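Local structure of protein spaetzle (Drosophila melanogaster, 3E07) at residues T73-A78 / V89-K94. The protein acts, once activated, as a disulfide-linked dimeric cytokine that binds the Toll receptor, triggering antifungal defence and setting embryonic dorsal-ventral polarity. Numbering follows the deposited sequence.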
ATOM      1  N   THR A  73      -4.036  -0.239   5.970  1.00 35.37           N
ATOM      2  CA  THR A  73      -4.636  -1.566   6.016  1.00 42.44           C
ATOM      3  C   THR A  73      -4.890  -1.715   7.528  1.00 38.80           C
ATOM      4  O   THR A  73      -4.400  -0.892   8.316  1.00 28.12           O
ATOM      5  CB  THR A  73      -3.672  -2.672   5.562  1.00 50.06           C
ATOM      6  OG1 THR A  73      -2.539  -2.712   6.439  1.00 59.23           O
ATOM      7  CG2 THR A  73      -3.210  -2.431   4.134  1.00 42.71           C
ATOM      8  N   GLN A  74      -5.660  -2.720   7.941  1.00 43.52           N
ATOM      9  CA  GLN A  74      -5.917  -2.912   9.372  1.00 49.81           C
ATOM     10  C   GLN A  74      -6.398  -4.321   9.702  1.00 49.23           C
ATOM     11  O   GLN A  74      -6.925  -5.020   8.831  1.00 52.04           O
ATOM     12  CB  GLN A  74      -6.919  -1.862   9.897  1.00 43.92           C
ATOM     13  CG  GLN A  74      -8.211  -1.719   9.117  1.00 41.49           C
ATOM     14  CD  GLN A  74      -9.134  -0.629   9.672  1.00 48.33           C
ATOM     15  OE1 GLN A  74      -9.577  -0.691  10.821  1.00 41.91           O
ATOM     16  NE2 GLN A  74      -9.431   0.370   8.849  1.00 39.15           N
ATOM     17  N   GLN A  75      -6.197  -4.746  10.950  1.00 47.78           N
ATOM     18  CA  GLN A  75      -6.635  -6.082  11.364  1.00 50.98           C
ATOM     19  C   GLN A  75      -8.128  -6.206  11.105  1.00 50.39           C
ATOM     20  O   GLN A  75      -8.921  -5.371  11.561  1.00 45.79           O
ATOM     21  CB  GLN A  75      -6.364  -6.326  12.853  1.00 54.97           C
ATOM     22  CG  GLN A  75      -6.619  -7.775  13.286  1.00 63.75           C
ATOM     23  CD  GLN A  75      -6.638  -7.954  14.798  1.00 73.87           C
ATOM     24  OE1 GLN A  75      -7.545  -7.472  15.485  1.00 75.92           O
ATOM     25  NE2 GLN A  75      -5.636  -8.649  15.323  1.00 74.87           N
ATOM     26  N   THR A  76      -8.505  -7.249  10.376  1.00 46.25           N
ATOM     27  CA  THR A  76      -9.904  -7.470  10.029  1.00 45.25           C
ATOM     28  C   THR A  76     -10.420  -8.837  10.467  1.00 47.33           C
ATOM     29  O   THR A  76     -10.043  -9.869   9.902  1.00 48.27           O
ATOM     30  CB  THR A  76     -10.118  -7.350   8.515  1.00 43.50           C
ATOM     31  OG1 THR A  76      -9.538  -6.126   8.043  1.00 41.86           O
ATOM     32  CG2 THR A  76     -11.600  -7.365   8.200  1.00 41.96           C
ATOM     33  N   LEU A  77     -11.291  -8.833  11.469  1.00 45.81           N
ATOM     34  CA  LEU A  77     -11.866 -10.063  11.995  1.00 46.86           C
ATOM     35  C   LEU A  77     -13.280 -10.222  11.471  1.00 46.99           C
ATOM     36  O   LEU A  77     -14.117  -9.321  11.594  1.00 44.04           O
ATOM     37  CB  LEU A  77     -11.871 -10.020  13.524  1.00 50.05           C
ATOM     38  CG  LEU A  77     -10.483  -9.766  14.121  1.00 54.37           C
ATOM     39  CD1 LEU A  77     -10.580  -9.620  15.631  1.00 56.06           C
ATOM     40  CD2 LEU A  77      -9.557 -10.912  13.736  1.00 51.79           C
ATOM     41  N   ALA A  78     -13.552 -11.370  10.874  1.00 45.64           N
ATOM     42  CA  ALA A  78     -14.875 -11.601  10.331  1.00 48.86           C
ATOM     43  C   ALA A  78     -15.524 -12.866  10.877  1.00 54.67           C
ATOM     44  O   ALA A  78     -14.856 -13.862  11.163  1.00 52.45           O
ATOM     45  CB  ALA A  78     -14.804 -11.652   8.810  1.00 43.14           C
ATOM     46  N   VAL A  89     -15.318  -6.982  12.667  1.00 48.37           N
ATOM     47  CA  VAL A  89     -14.682  -6.250  13.743  1.00 45.36           C
ATOM     48  C   VAL A  89     -13.342  -5.722  13.228  1.00 44.17           C
ATOM     49  O   VAL A  89     -12.493  -6.484  12.761  1.00 44.52           O
ATOM     50  CB  VAL A  89     -14.440  -7.137  14.979  1.00 54.30           C
ATOM     51  CG1 VAL A  89     -13.600  -6.381  16.004  1.00 52.19           C
ATOM     52  CG2 VAL A  89     -15.766  -7.539  15.589  1.00 47.00           C
ATOM     53  N   GLN A  90     -13.179  -4.408  13.282  1.00 43.71           N
ATOM     54  CA  GLN A  90     -11.949  -3.760  12.852  1.00 43.67           C
ATOM     55  C   GLN A  90     -11.608  -2.754  13.944  1.00 45.05           C
ATOM     56  O   GLN A  90     -11.659  -1.538  13.734  1.00 47.72           O
ATOM     57  CB  GLN A  90     -12.148  -3.059  11.501  1.00 41.47           C
ATOM     58  CG  GLN A  90     -12.152  -4.012  10.327  1.00 44.59           C
ATOM     59  CD  GLN A  90     -12.234  -3.306   8.984  1.00 47.33           C
ATOM     60  OE1 GLN A  90     -13.202  -2.591   8.697  1.00 40.60           O
ATOM     61  NE2 GLN A  90     -11.220  -3.514   8.147  1.00 38.82           N
ATOM     62  N   ASN A  91     -11.269  -3.280  15.116  1.00 47.26           N
ATOM     63  CA  ASN A  91     -10.958  -2.443  16.270  1.00 48.91           C
ATOM     64  C   ASN A  91      -9.476  -2.331  16.610  1.00 55.61           C
ATOM     65  O   ASN A  91      -9.118  -2.048  17.751  1.00 53.16           O
ATOM     66  CB  ASN A  91     -11.729  -2.941  17.501  1.00 52.21           C
ATOM     67  CG  ASN A  91     -11.256  -4.309  17.972  1.00 59.04           C
ATOM     68  OD1 ASN A  91     -10.364  -4.913  17.377  1.00 58.13           O
ATOM     69  ND2 ASN A  91     -11.854  -4.800  19.048  1.00 61.00           N
ATOM     70  N   SER A  92      -8.608  -2.552  15.633  1.00 50.45           N
ATOM     71  CA  SER A  92      -7.185  -2.423  15.900  1.00 54.67           C
ATOM     72  C   SER A  92      -6.695  -1.055  15.398  1.00 53.74           C
ATOM     73  O   SER A  92      -7.499  -0.180  15.096  1.00 49.81           O
ATOM     74  CB  SER A  92      -6.420  -3.558  15.224  1.00 52.93           C
ATOM     75  OG  SER A  92      -5.086  -3.593  15.685  1.00 55.68           O
ATOM     76  N   PHE A  93      -5.382  -0.871  15.328  1.00 53.30           N
ATOM     77  CA  PHE A  93      -4.793   0.383  14.857  1.00 52.82           C
ATOM     78  C   PHE A  93      -4.578   0.340  13.333  1.00 54.93           C
ATOM     79  O   PHE A  93      -4.433  -0.731  12.750  1.00 50.32           O
ATOM     80  CB  PHE A  93      -3.455   0.607  15.563  1.00 58.24           C
ATOM     81  CG  PHE A  93      -2.580  -0.610  15.574  1.00 67.44           C
ATOM     82  CD1 PHE A  93      -1.955  -1.041  14.413  1.00 57.08           C
ATOM     83  CD2 PHE A  93      -2.433  -1.365  16.731  1.00 73.74           C
ATOM     84  CE1 PHE A  93      -1.197  -2.214  14.398  1.00 77.21           C
ATOM     85  CE2 PHE A  93      -1.676  -2.540  16.726  1.00 76.18           C
ATOM     86  CZ  PHE A  93      -1.059  -2.964  15.557  1.00 76.63           C
ATOM     87  N   LYS A  94      -4.559   1.508  12.696  1.00 28.40           N
ATOM     88  CA  LYS A  94      -4.364   1.575  11.256  1.00 36.07           C
ATOM     89  C   LYS A  94      -2.888   1.480  10.911  1.00 35.85           C
ATOM     90  O   LYS A  94      -2.036   2.029  11.614  1.00 34.53           O
ATOM     91  CB  LYS A  94      -4.990   2.859  10.692  1.00 34.43           C
ATOM     92  CG  LYS A  94      -6.509   2.739  10.510  1.00 27.29           C
ATOM     93  CD  LYS A  94      -7.134   4.039  10.096  1.00 27.05           C
ATOM     94  CE  LYS A  94      -8.631   3.906  10.027  1.00 42.77           C
ATOM     95  NZ  LYS A  94      -9.261   5.192   9.620  1.00 48.83           N
TER
HETATM   96  O   HOH W   1      -8.629  -2.890  12.698  1.00 39.23           O
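Leu-77 and Val-89 form an antiparallel hydrogen-bonded pair. Leu-77 N reaches Val-89 O at 2.9 Å, and Val-89 N returns to Leu-77 O at 2.8 Å. Both bonds are nearly straight. Beyond this pair the regular backbone bonding stops, because residues 90-93 loop out; side chains and a water take over. Gln-90 NE2 donates to Thr-76 OG1 at 3.1 Å, in a bent bond (142° at the hydrogen) whose acceptor is tilted from the amide plane. The Thr-76 hydroxyl in turn donates to Gln-74 O within its own segment, from above the carbonyl plane. It therefore relays between the Gln-90 amide and the backbone. OG1 lies beside its own backbone N (chi1 -51°), which turns it back along the segment toward Gln-74 O. One water links the two segments, giving hydrogen bonds to Gln-75 O (2.7 Å) and Gln-74 OE1 and accepting one from Ser-92 N.

The amides of Gln-74 and Gln-90 stack with their planes 25° apart, while the two side chains cross at about a right angle. Gln-74 runs alongside Lys-94, its NE2 3.8 Å from Lys-94 CE. Gln-75 CB meets Ser-92 CB at 3.6 Å. Leu-77 and Val-89 touch through their CB atoms at 4.1 Å.

The contact joins the broken strand 65-80 to the end of strand 86-89 and the loop that leads to strand 94-104, in the cystine-knot fold of the Spaetzle family. Thr-73 is held by backbone bonds to Ile-95 of strand 94-104. Thr-76 to Ala-78 also pair antiparallel with a strand of the second subunit, so the sheet runs on across the dimer interface.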